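PDB 4UZG: surface protein SPB1 from Streptococcus agalactiae, which probably forms the shaft of a group B streptococcal pilus as the backbone subunit that sortases link into a covalent polymer. Local coordinates for residues N28-D42 against D113-Y127. Sequence-based numbering, arbitrary orientation.
Sequences NYHGTEKVYQYVIKD and DDFFYKGINTITVTY
Asn28, Tyr29 and Lys34 close around Phe115 where a beta hairpin and a loop meet at one end of a beta-sandwich domain, and behind them strands 37-42 and 121-127 pack face to face through its core. The strand axes approach to 10.2 Å at 32°, a spacing of packed sheet layers rather than of hydrogen-bonded neighbours. Asn28 lays its side chain flat over the Phe115 ring, amide and ring planes almost parallel, with CB 3.5 Å from the ring centroid. In that same amide plane Asn28 ND2 reaches Tyr117 O (3.0 Å) in a nearly straight bond, while a water bridges Asn28 OD1 to Gly119 O; together these should fix the amide's rotation. The Phe115 edge points at the face of Tyr29, an offset edge-to-face pair. Lys34, with CG anti to the backbone N (chi1 170°) and the chain extended beyond, runs past the ring until NZ lies 2.7 Å from Asp114 OD1 and 2.8 Å from Asp113 OD1, in a salt-bridge network. Deeper in, Ile123 CD1 packs 3.8 Å from Tyr38 CB, while Ile123 CG2 faces Ile40 CD1. At the far end Tyr127 OH gives Asp42 OD2 a weak hydrogen bond. Thr100 and Thr102 carbonyls also bind Lys34 NZ; strand 37-43 lies between strands 90-96 and 146-153, and strand 121-131 between 16-26 and 50-62.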
ATOM      1  N   ASN A  28     -10.618 -32.750  -1.229  1.00  8.35           N
ATOM      2  CA  ASN A  28     -11.916 -33.160  -0.733  1.00  8.05           C
ATOM      3  C   ASN A  28     -11.905 -33.820   0.652  1.00  8.57           C
ATOM      4  O   ASN A  28     -12.959 -33.948   1.256  1.00  8.97           O
ATOM      5  CB  ASN A  28     -12.567 -34.048  -1.773  1.00  8.95           C
ATOM      6  CG  ASN A  28     -12.996 -33.263  -3.013  1.00  9.37           C
ATOM      7  OD1 ASN A  28     -13.115 -32.041  -2.967  1.00  9.92           O
ATOM      8  ND2 ASN A  28     -13.256 -33.958  -4.108  1.00 10.36           N
ATOM      9  N   TYR A  29     -10.726 -34.186   1.157  1.00 12.47           N
ATOM     10  CA  TYR A  29     -10.578 -34.745   2.513  1.00 15.93           C
ATOM     11  C   TYR A  29      -9.477 -34.039   3.307  1.00 19.51           C
ATOM     12  O   TYR A  29      -8.468 -33.615   2.756  1.00 21.05           O
ATOM     13  CB  TYR A  29     -10.290 -36.254   2.468  1.00 17.80           C
ATOM     14  CG  TYR A  29     -11.465 -37.009   1.930  1.00 21.28           C
ATOM     15  CD1 TYR A  29     -12.493 -37.428   2.769  1.00 23.76           C
ATOM     16  CD2 TYR A  29     -11.586 -37.257   0.579  1.00 24.43           C
ATOM     17  CE1 TYR A  29     -13.597 -38.105   2.269  1.00 25.60           C
ATOM     18  CE2 TYR A  29     -12.684 -37.925   0.071  1.00 25.59           C
ATOM     19  CZ  TYR A  29     -13.688 -38.334   0.918  1.00 25.92           C
ATOM     20  OH  TYR A  29     -14.771 -39.000   0.396  1.00 28.22           O
ATOM     21  N   HIS A  30      -9.694 -33.930   4.617  0.59 20.81           N
ATOM     22  CA  HIS A  30      -8.730 -33.339   5.544  0.59 25.62           C
ATOM     23  C   HIS A  30      -8.660 -34.262   6.746  0.59 27.14           C
ATOM     24  O   HIS A  30      -9.618 -34.350   7.518  0.59 27.12           O
ATOM     25  CB  HIS A  30      -9.196 -31.935   5.950  0.59 29.88           C
ATOM     26  CG  HIS A  30      -8.335 -31.278   6.983  0.59 33.60           C
ATOM     27  ND1 HIS A  30      -8.822 -30.880   8.210  0.59 34.76           N
ATOM     28  CD2 HIS A  30      -7.025 -30.936   6.969  0.59 35.27           C
ATOM     29  CE1 HIS A  30      -7.846 -30.329   8.911  0.59 35.64           C
ATOM     30  NE2 HIS A  30      -6.745 -30.352   8.181  0.59 35.91           N
ATOM     31  N   GLY A  31      -7.544 -34.970   6.895  1.00 28.12           N
ATOM     32  CA  GLY A  31      -7.488 -36.055   7.843  1.00 30.68           C
ATOM     33  C   GLY A  31      -8.361 -37.103   7.183  1.00 32.06           C
ATOM     34  O   GLY A  31      -8.248 -37.346   5.971  1.00 33.10           O
ATOM     35  N   THR A  32      -9.260 -37.684   7.967  1.00 31.27           N
ATOM     36  CA  THR A  32     -10.226 -38.653   7.465  1.00 29.66           C
ATOM     37  C   THR A  32     -11.602 -37.994   7.299  1.00 26.86           C
ATOM     38  O   THR A  32     -12.591 -38.671   7.015  1.00 27.40           O
ATOM     39  CB  THR A  32     -10.342 -39.836   8.436  1.00 31.53           C
ATOM     40  OG1 THR A  32     -10.711 -39.344   9.726  1.00 32.68           O
ATOM     41  CG2 THR A  32      -9.008 -40.566   8.552  1.00 32.10           C
ATOM     42  N   GLU A  33     -11.658 -36.671   7.458  1.00 23.55           N
ATOM     43  CA  GLU A  33     -12.924 -35.952   7.406  1.00 20.82           C
ATOM     44  C   GLU A  33     -13.205 -35.408   6.013  1.00 15.19           C
ATOM     45  O   GLU A  33     -12.340 -34.821   5.367  1.00 15.65           O
ATOM     46  CB  GLU A  33     -12.924 -34.791   8.390  1.00 25.09           C
ATOM     47  CG  GLU A  33     -13.039 -35.216   9.840  1.00 30.70           C
ATOM     48  CD  GLU A  33     -13.110 -34.023  10.772  1.00 35.95           C
ATOM     49  OE1 GLU A  33     -13.035 -32.879  10.264  1.00 37.87           O
ATOM     50  OE2 GLU A  33     -13.242 -34.227  12.001  1.00 38.38           O
ATOM     51  N   LYS A  34     -14.432 -35.599   5.571  1.00 12.60           N
ATOM     52  CA  LYS A  34     -14.905 -34.985   4.350  1.00 10.98           C
ATOM     53  C   LYS A  34     -14.833 -33.463   4.491  1.00 10.32           C
ATOM     54  O   LYS A  34     -15.269 -32.912   5.516  1.00 11.22           O
ATOM     55  CB  LYS A  34     -16.351 -35.417   4.146  1.00 11.77           C
ATOM     56  CG  LYS A  34     -17.085 -34.708   3.073  1.00 12.95           C
ATOM     57  CD  LYS A  34     -18.448 -35.307   2.861  1.00 14.79           C
ATOM     58  CE  LYS A  34     -19.177 -34.626   1.737  1.00 14.45           C
ATOM     59  NZ  LYS A  34     -20.535 -35.182   1.507  1.00 15.68           N
ATOM     60  N   VAL A  35     -14.290 -32.786   3.473  1.00  8.92           N
ATOM     61  CA  VAL A  35     -14.293 -31.331   3.446  1.00  8.66           C
ATOM     62  C   VAL A  35     -15.567 -30.847   2.776  1.00  8.68           C
ATOM     63  O   VAL A  35     -15.821 -31.121   1.596  1.00 10.36           O
ATOM     64  CB  VAL A  35     -13.074 -30.769   2.706  1.00  9.99           C
ATOM     65  CG1 VAL A  35     -13.158 -29.244   2.653  1.00 10.28           C
ATOM     66  CG2 VAL A  35     -11.791 -31.214   3.401  1.00 10.96           C
ATOM     67  N   TYR A  36     -16.350 -30.086   3.529  1.00  8.40           N
ATOM     68  CA  TYR A  36     -17.601 -29.531   3.010  1.00  8.43           C
ATOM     69  C   TYR A  36     -17.536 -28.009   2.797  1.00  8.03           C
ATOM     70  O   TYR A  36     -18.458 -27.447   2.201  1.00  8.67           O
ATOM     71  CB  TYR A  36     -18.803 -29.918   3.890  1.00  9.91           C
ATOM     72  CG  TYR A  36     -18.653 -29.479   5.318  1.00 10.16           C
ATOM     73  CD1 TYR A  36     -18.974 -28.190   5.698  1.00 10.50           C
ATOM     74  CD2 TYR A  36     -18.140 -30.342   6.282  1.00 11.47           C
ATOM     75  CE1 TYR A  36     -18.827 -27.785   7.010  1.00 12.46           C
ATOM     76  CE2 TYR A  36     -17.997 -29.947   7.601  1.00 12.47           C
ATOM     77  CZ  TYR A  36     -18.317 -28.653   7.943  1.00 12.75           C
ATOM     78  OH  TYR A  36     -18.184 -28.195   9.236  1.00 15.81           O
ATOM     79  N   GLN A  37     -16.462 -27.348   3.236  1.00  7.59           N
ATOM     80  CA  GLN A  37     -16.267 -25.931   2.945  1.00  7.95           C
ATOM     81  C   GLN A  37     -14.827 -25.551   3.159  1.00  7.11           C
ATOM     82  O   GLN A  37     -14.115 -26.222   3.900  1.00  7.46           O
ATOM     83  CB  GLN A  37     -17.163 -25.062   3.835  1.00  8.03           C
ATOM     84  CG  GLN A  37     -16.817 -25.137   5.306  1.00  8.15           C
ATOM     85  CD  GLN A  37     -17.773 -24.362   6.184  1.00  8.82           C
ATOM     86  OE1 GLN A  37     -18.913 -24.095   5.800  1.00 10.82           O
ATOM     87  NE2 GLN A  37     -17.326 -24.024   7.375  1.00  9.48           N
ATOM     88  N   TYR A  38     -14.429 -24.450   2.527  1.00  6.44           N
ATOM     89  CA  TYR A  38     -13.214 -23.726   2.893  1.00  7.05           C
ATOM     90  C   TYR A  38     -13.619 -22.330   3.334  1.00  6.58           C
ATOM     91  O   TYR A  38     -14.457 -21.695   2.696  1.00  8.13           O
ATOM     92  CB  TYR A  38     -12.190 -23.660   1.727  1.00  6.97           C
ATOM     93  CG  TYR A  38     -11.471 -24.956   1.544  1.00  6.55           C
ATOM     94  CD1 TYR A  38     -10.342 -25.259   2.286  1.00  7.00           C
ATOM     95  CD2 TYR A  38     -11.951 -25.913   0.662  1.00  7.29           C
ATOM     96  CE1 TYR A  38      -9.720 -26.492   2.161  1.00  7.51           C
ATOM     97  CE2 TYR A  38     -11.324 -27.135   0.521  1.00  7.58           C
ATOM     98  CZ  TYR A  38     -10.232 -27.445   1.292  1.00  7.56           C
ATOM     99  OH  TYR A  38      -9.610 -28.671   1.194  1.00  9.31           O
ATOM    100  N   VAL A  39     -13.000 -21.853   4.403  1.00  6.91           N
ATOM    101  CA  VAL A  39     -13.297 -20.534   4.966  1.00  6.99           C
ATOM    102  C   VAL A  39     -12.053 -19.661   4.879  1.00  6.76           C
ATOM    103  O   VAL A  39     -10.990 -20.019   5.411  1.00  7.44           O
ATOM    104  CB  VAL A  39     -13.731 -20.654   6.428  1.00  7.96           C
ATOM    105  CG1 VAL A  39     -14.097 -19.278   6.965  1.00  9.54           C
ATOM    106  CG2 VAL A  39     -14.898 -21.637   6.592  1.00  9.14           C
ATOM    107  N   ILE A  40     -12.186 -18.516   4.209  1.00  6.86           N
ATOM    108  CA  ILE A  40     -11.116 -17.541   4.052  1.00  7.16           C
ATOM    109  C   ILE A  40     -11.484 -16.336   4.910  1.00  7.22           C
ATOM    110  O   ILE A  40     -12.497 -15.684   4.675  1.00  9.12           O
ATOM    111  CB  ILE A  40     -10.992 -17.107   2.578  1.00  7.72           C
ATOM    112  CG1 ILE A  40     -10.685 -18.317   1.690  1.00 10.30           C
ATOM    113  CG2 ILE A  40      -9.926 -16.020   2.433  1.00  9.11           C
ATOM    114  CD1 ILE A  40     -11.894 -18.866   0.942  1.00 14.54           C
ATOM    115  N   LYS A  41     -10.654 -16.047   5.907  1.00  6.90           N
ATOM    116  CA  LYS A  41     -10.888 -14.923   6.811  1.00  7.19           C
ATOM    117  C   LYS A  41      -9.753 -13.941   6.671  1.00  7.39           C
ATOM    118  O   LYS A  41      -8.595 -14.322   6.772  1.00 10.10           O
ATOM    119  CB  LYS A  41     -10.946 -15.389   8.260  1.00  8.39           C
ATOM    120  CG  LYS A  41     -12.219 -16.069   8.625  1.00 13.62           C
ATOM    121  CD  LYS A  41     -12.278 -16.451  10.094  1.00 17.69           C
ATOM    122  CE  LYS A  41     -13.587 -17.166  10.423  1.00 21.11           C
ATOM    123  NZ  LYS A  41     -13.683 -17.465  11.882  1.00 24.44           N
ATOM    124  N   ASP A  42     -10.065 -12.669   6.449  1.00  6.95           N
ATOM    125  CA  ASP A  42      -9.024 -11.652   6.215  1.00  7.12           C
ATOM    126  C   ASP A  42      -9.237 -10.518   7.191  1.00  7.12           C
ATOM    127  O   ASP A  42     -10.300  -9.877   7.201  1.00  8.75           O
ATOM    128  CB  ASP A  42      -9.146 -11.166   4.779  1.00  7.84           C
ATOM    129  CG  ASP A  42      -7.995 -10.303   4.340  1.00  8.47           C
ATOM    130  OD1 ASP A  42      -7.465  -9.507   5.122  1.00 12.52           O
ATOM    131  OD2 ASP A  42      -7.634 -10.375   3.130  1.00 10.90           O
ATOM    132  N   ASP A 113     -19.216 -39.516  -3.728  1.00 22.49           N
ATOM    133  CA  ASP A 113     -19.815 -38.574  -2.791  1.00 20.35           C
ATOM    134  C   ASP A 113     -20.361 -37.364  -3.563  1.00 19.79           C
ATOM    135  O   ASP A 113     -20.499 -37.438  -4.787  1.00 24.16           O
ATOM    136  CB  ASP A 113     -18.767 -38.180  -1.755  1.00 22.13           C
ATOM    137  CG  ASP A 113     -19.356 -37.930  -0.380  1.00 23.94           C
ATOM    138  OD1 ASP A 113     -20.472 -37.376  -0.273  1.00 25.03           O
ATOM    139  OD2 ASP A 113     -18.674 -38.268   0.604  1.00 26.83           O
ATOM    140  N   ASP A 114     -20.691 -36.278  -2.868  1.00 15.46           N
ATOM    141  CA  ASP A 114     -21.373 -35.149  -3.500  1.00 13.72           C
ATOM    142  C   ASP A 114     -20.521 -33.882  -3.544  1.00 12.21           C
ATOM    143  O   ASP A 114     -21.042 -32.772  -3.495  1.00 12.99           O
ATOM    144  CB  ASP A 114     -22.731 -34.897  -2.827  1.00 15.15           C
ATOM    145  CG  ASP A 114     -22.627 -34.655  -1.338  1.00 16.16           C
ATOM    146  OD1 ASP A 114     -21.529 -34.327  -0.849  1.00 16.23           O
ATOM    147  OD2 ASP A 114     -23.675 -34.776  -0.665  1.00 19.24           O
ATOM    148  N   PHE A 115     -19.217 -34.085  -3.660  1.00 11.39           N
ATOM    149  CA  PHE A 115     -18.278 -32.986  -3.859  1.00 10.20           C
ATOM    150  C   PHE A 115     -18.542 -32.228  -5.149  1.00 10.79           C
ATOM    151  O   PHE A 115     -18.894 -32.826  -6.178  1.00 13.33           O
ATOM    152  CB  PHE A 115     -16.854 -33.541  -3.906  1.00 10.67           C
ATOM    153  CG  PHE A 115     -16.419 -34.186  -2.625  1.00  9.73           C
ATOM    154  CD1 PHE A 115     -16.201 -33.413  -1.494  1.00  9.33           C
ATOM    155  CD2 PHE A 115     -16.226 -35.560  -2.530  1.00 11.27           C
ATOM    156  CE1 PHE A 115     -15.795 -33.984  -0.311  1.00 10.01           C
ATOM    157  CE2 PHE A 115     -15.825 -36.137  -1.335  1.00 11.67           C
ATOM    158  CZ  PHE A 115     -15.612 -35.355  -0.231  1.00 11.00           C
ATOM    159  N   PHE A 116     -18.311 -30.918  -5.122  1.00  8.77           N
ATOM    160  CA  PHE A 116     -18.467 -30.085  -6.307  1.00  9.60           C
ATOM    161  C   PHE A 116     -17.253 -30.089  -7.222  1.00 10.14           C
ATOM    162  O   PHE A 116     -17.390 -29.887  -8.433  1.00 11.41           O
ATOM    163  CB  PHE A 116     -18.764 -28.636  -5.931  1.00  9.87           C
ATOM    164  CG  PHE A 116     -19.967 -28.458  -5.038  1.00  9.95           C
ATOM    165  CD1 PHE A 116     -21.091 -29.257  -5.157  1.00 11.16           C
ATOM    166  CD2 PHE A 116     -19.957 -27.464  -4.074  1.00 10.86           C
ATOM    167  CE1 PHE A 116     -22.171 -29.059  -4.326  1.00 12.12           C
ATOM    168  CE2 PHE A 116     -21.030 -27.252  -3.241  1.00 11.17           C
ATOM    169  CZ  PHE A 116     -22.156 -28.045  -3.361  1.00 11.68           C
ATOM    170  N   TYR A 117     -16.070 -30.293  -6.645  1.00  9.39           N
ATOM    171  CA  TYR A 117     -14.807 -30.121  -7.334  1.00  9.72           C
ATOM    172  C   TYR A 117     -14.020 -31.414  -7.196  1.00 10.79           C
ATOM    173  O   TYR A 117     -14.289 -32.254  -6.316  1.00 13.24           O
ATOM    174  CB  TYR A 117     -14.056 -28.914  -6.755  1.00  9.47           C
ATOM    175  CG  TYR A 117     -14.957 -27.690  -6.687  1.00  9.49           C
ATOM    176  CD1 TYR A 117     -15.468 -27.103  -7.841  1.00 10.63           C
ATOM    177  CD2 TYR A 117     -15.372 -27.167  -5.464  1.00  8.45           C
ATOM    178  CE1 TYR A 117     -16.358 -26.019  -7.784  1.00 10.33           C
ATOM    179  CE2 TYR A 117     -16.243 -26.067  -5.395  1.00  8.96           C
ATOM    180  CZ  TYR A 117     -16.737 -25.515  -6.568  1.00  9.68           C
ATOM    181  OH  TYR A 117     -17.617 -24.455  -6.554  1.00  9.45           O
ATOM    182  N   LYS A 118     -13.088 -31.618  -8.102  1.00 12.25           N
ATOM    183  CA  LYS A 118     -12.295 -32.832  -8.063  1.00 14.34           C
ATOM    184  C   LYS A 118     -10.825 -32.503  -8.146  1.00 15.17           C
ATOM    185  O   LYS A 118     -10.415 -31.419  -8.610  1.00 15.99           O
ATOM    186  CB  LYS A 118     -12.721 -33.825  -9.139  1.00 19.14           C
ATOM    187  CG  LYS A 118     -12.744 -33.253 -10.518  1.00 24.07           C
ATOM    188  CD  LYS A 118     -13.215 -34.270 -11.554  1.00 28.24           C
ATOM    189  CE  LYS A 118     -13.034 -33.728 -12.970  1.00 31.05           C
ATOM    190  NZ  LYS A 118     -13.366 -34.734 -14.018  1.00 32.84           N
ATOM    191  N   GLY A 119     -10.038 -33.444  -7.638  1.00 16.94           N
ATOM    192  CA  GLY A 119      -8.604 -33.350  -7.663  1.00 18.07           C
ATOM    193  C   GLY A 119      -8.092 -32.285  -6.721  1.00 16.20           C
ATOM    194  O   GLY A 119      -8.671 -32.005  -5.671  1.00 16.22           O
ATOM    195  N   ILE A 120      -6.958 -31.737  -7.114  1.00 16.70           N
ATOM    196  CA  ILE A 120      -6.248 -30.750  -6.318  1.00 14.97           C
ATOM    197  C   ILE A 120      -6.523 -29.383  -6.916  1.00 12.34           C
ATOM    198  O   ILE A 120      -6.263 -29.163  -8.084  1.00 13.86           O
ATOM    199  CB  ILE A 120      -4.743 -31.064  -6.347  1.00 17.19           C
ATOM    200  CG1 ILE A 120      -4.487 -32.528  -5.959  1.00 19.43           C
ATOM    201  CG2 ILE A 120      -4.013 -30.121  -5.443  1.00 18.59           C
ATOM    202  CD1 ILE A 120      -3.155 -33.031  -6.385  1.00 21.09           C
ATOM    203  N   ASN A 121      -7.073 -28.492  -6.108  1.00  8.19           N
ATOM    204  CA  ASN A 121      -7.480 -27.185  -6.581  1.00  7.39           C
ATOM    205  C   ASN A 121      -6.761 -26.054  -5.876  1.00  7.16           C
ATOM    206  O   ASN A 121      -6.382 -26.164  -4.711  1.00  8.21           O
ATOM    207  CB  ASN A 121      -8.988 -27.033  -6.408  1.00  7.77           C
ATOM    208  CG  ASN A 121      -9.748 -27.936  -7.337  1.00  8.24           C
ATOM    209  OD1 ASN A 121      -9.835 -27.662  -8.525  1.00 10.76           O
ATOM    210  ND2 ASN A 121     -10.282 -29.023  -6.811  1.00 11.08           N
ATOM    211  N   THR A 122      -6.626 -24.945  -6.595  1.00  7.01           N
ATOM    212  CA  THR A 122      -6.162 -23.697  -6.033  1.00  6.81           C
ATOM    213  C   THR A 122      -7.342 -22.742  -5.886  1.00  6.35           C
ATOM    214  O   THR A 122      -8.056 -22.467  -6.854  1.00  7.57           O
ATOM    215  CB  THR A 122      -5.106 -23.050  -6.930  1.00  7.88           C
ATOM    216  OG1 THR A 122      -3.969 -23.918  -6.989  1.00  9.25           O
ATOM    217  CG2 THR A 122      -4.681 -21.692  -6.386  1.00  8.19           C
ATOM    218  N   ILE A 123      -7.528 -22.227  -4.680  1.00  6.14           N
ATOM    219  CA  ILE A 123      -8.483 -21.166  -4.413  1.00  6.26           C
ATOM    220  C   ILE A 123      -7.739 -19.849  -4.490  1.00  6.00           C
ATOM    221  O   ILE A 123      -6.711 -19.680  -3.847  1.00  6.92           O
ATOM    222  CB  ILE A 123      -9.116 -21.334  -3.020  1.00  6.73           C
ATOM    223  CG1 ILE A 123      -9.933 -22.627  -2.935  1.00  8.44           C
ATOM    224  CG2 ILE A 123      -9.993 -20.124  -2.685  1.00  8.67           C
ATOM    225  CD1 ILE A 123     -10.339 -23.014  -1.497  1.00  9.43           C
ATOM    226  N   THR A 124      -8.256 -18.919  -5.287  1.00  6.04           N
ATOM    227  CA  THR A 124      -7.684 -17.580  -5.375  1.00  6.27           C
ATOM    228  C   THR A 124      -8.785 -16.570  -5.059  1.00  6.74           C
ATOM    229  O   THR A 124      -9.877 -16.638  -5.612  1.00  7.63           O
ATOM    230  CB  THR A 124      -7.073 -17.280  -6.772  1.00  7.59           C
ATOM    231  OG1 THR A 124      -6.200 -18.348  -7.132  1.00  8.64           O
ATOM    232  CG2 THR A 124      -6.303 -15.990  -6.778  1.00  9.22           C
ATOM    233  N   VAL A 125      -8.466 -15.614  -4.190  1.00  6.67           N
ATOM    234  CA  VAL A 125      -9.327 -14.468  -3.946  1.00  7.06           C
ATOM    235  C   VAL A 125      -8.516 -13.220  -4.246  1.00  7.04           C
ATOM    236  O   VAL A 125      -7.489 -12.980  -3.613  1.00  8.36           O
ATOM    237  CB  VAL A 125      -9.842 -14.423  -2.489  1.00  7.74           C
ATOM    238  CG1 VAL A 125     -10.678 -13.161  -2.236  1.00  9.53           C
ATOM    239  CG2 VAL A 125     -10.637 -15.672  -2.137  1.00  8.55           C
ATOM    240  N   THR A 126      -8.980 -12.417  -5.189  1.00  6.97           N
ATOM    241  CA  THR A 126      -8.403 -11.107  -5.394  1.00  7.39           C
ATOM    242  C   THR A 126      -9.399 -10.068  -4.908  1.00  6.83           C
ATOM    243  O   THR A 126     -10.616 -10.258  -4.986  1.00  8.12           O
ATOM    244  CB  THR A 126      -8.055 -10.844  -6.848  1.00  8.94           C
ATOM    245  OG1 THR A 126      -9.236 -10.821  -7.646  1.00 11.69           O
ATOM    246  CG2 THR A 126      -7.095 -11.864  -7.381  1.00 10.68           C
ATOM    247  N   TYR A 127      -8.887  -8.954  -4.383  1.00  6.16           N
ATOM    248  CA  TYR A 127      -9.734  -7.865  -3.929  1.00  6.04           C
ATOM    249  C   TYR A 127      -8.865  -6.616  -3.851  1.00  5.39           C
ATOM    250  O   TYR A 127      -7.645  -6.699  -4.006  1.00  6.50           O
ATOM    251  CB  TYR A 127     -10.387  -8.190  -2.566  1.00  6.16           C
ATOM    252  CG  TYR A 127      -9.422  -8.216  -1.392  1.00  6.26           C
ATOM    253  CD1 TYR A 127      -8.699  -9.347  -1.064  1.00  6.75           C
ATOM    254  CD2 TYR A 127      -9.221  -7.078  -0.632  1.00  6.20           C
ATOM    255  CE1 TYR A 127      -7.804  -9.344  -0.002  1.00  6.67           C
ATOM    256  CE2 TYR A 127      -8.324  -7.066   0.437  1.00  6.64           C
ATOM    257  CZ  TYR A 127      -7.629  -8.206   0.732  1.00  6.60           C
ATOM    258  OH  TYR A 127      -6.723  -8.239   1.789  1.00  7.24           O
TER
HETATM  259  O   HOH W   1     -15.335 -30.492  -3.961  1.00  8.39           O
HETATM  260  O   HOH W   2      -9.841 -33.878  -3.847  1.00 13.15           O
HETATM  261  O   HOH W   3     -11.172 -30.760  -4.697  1.00 16.43           O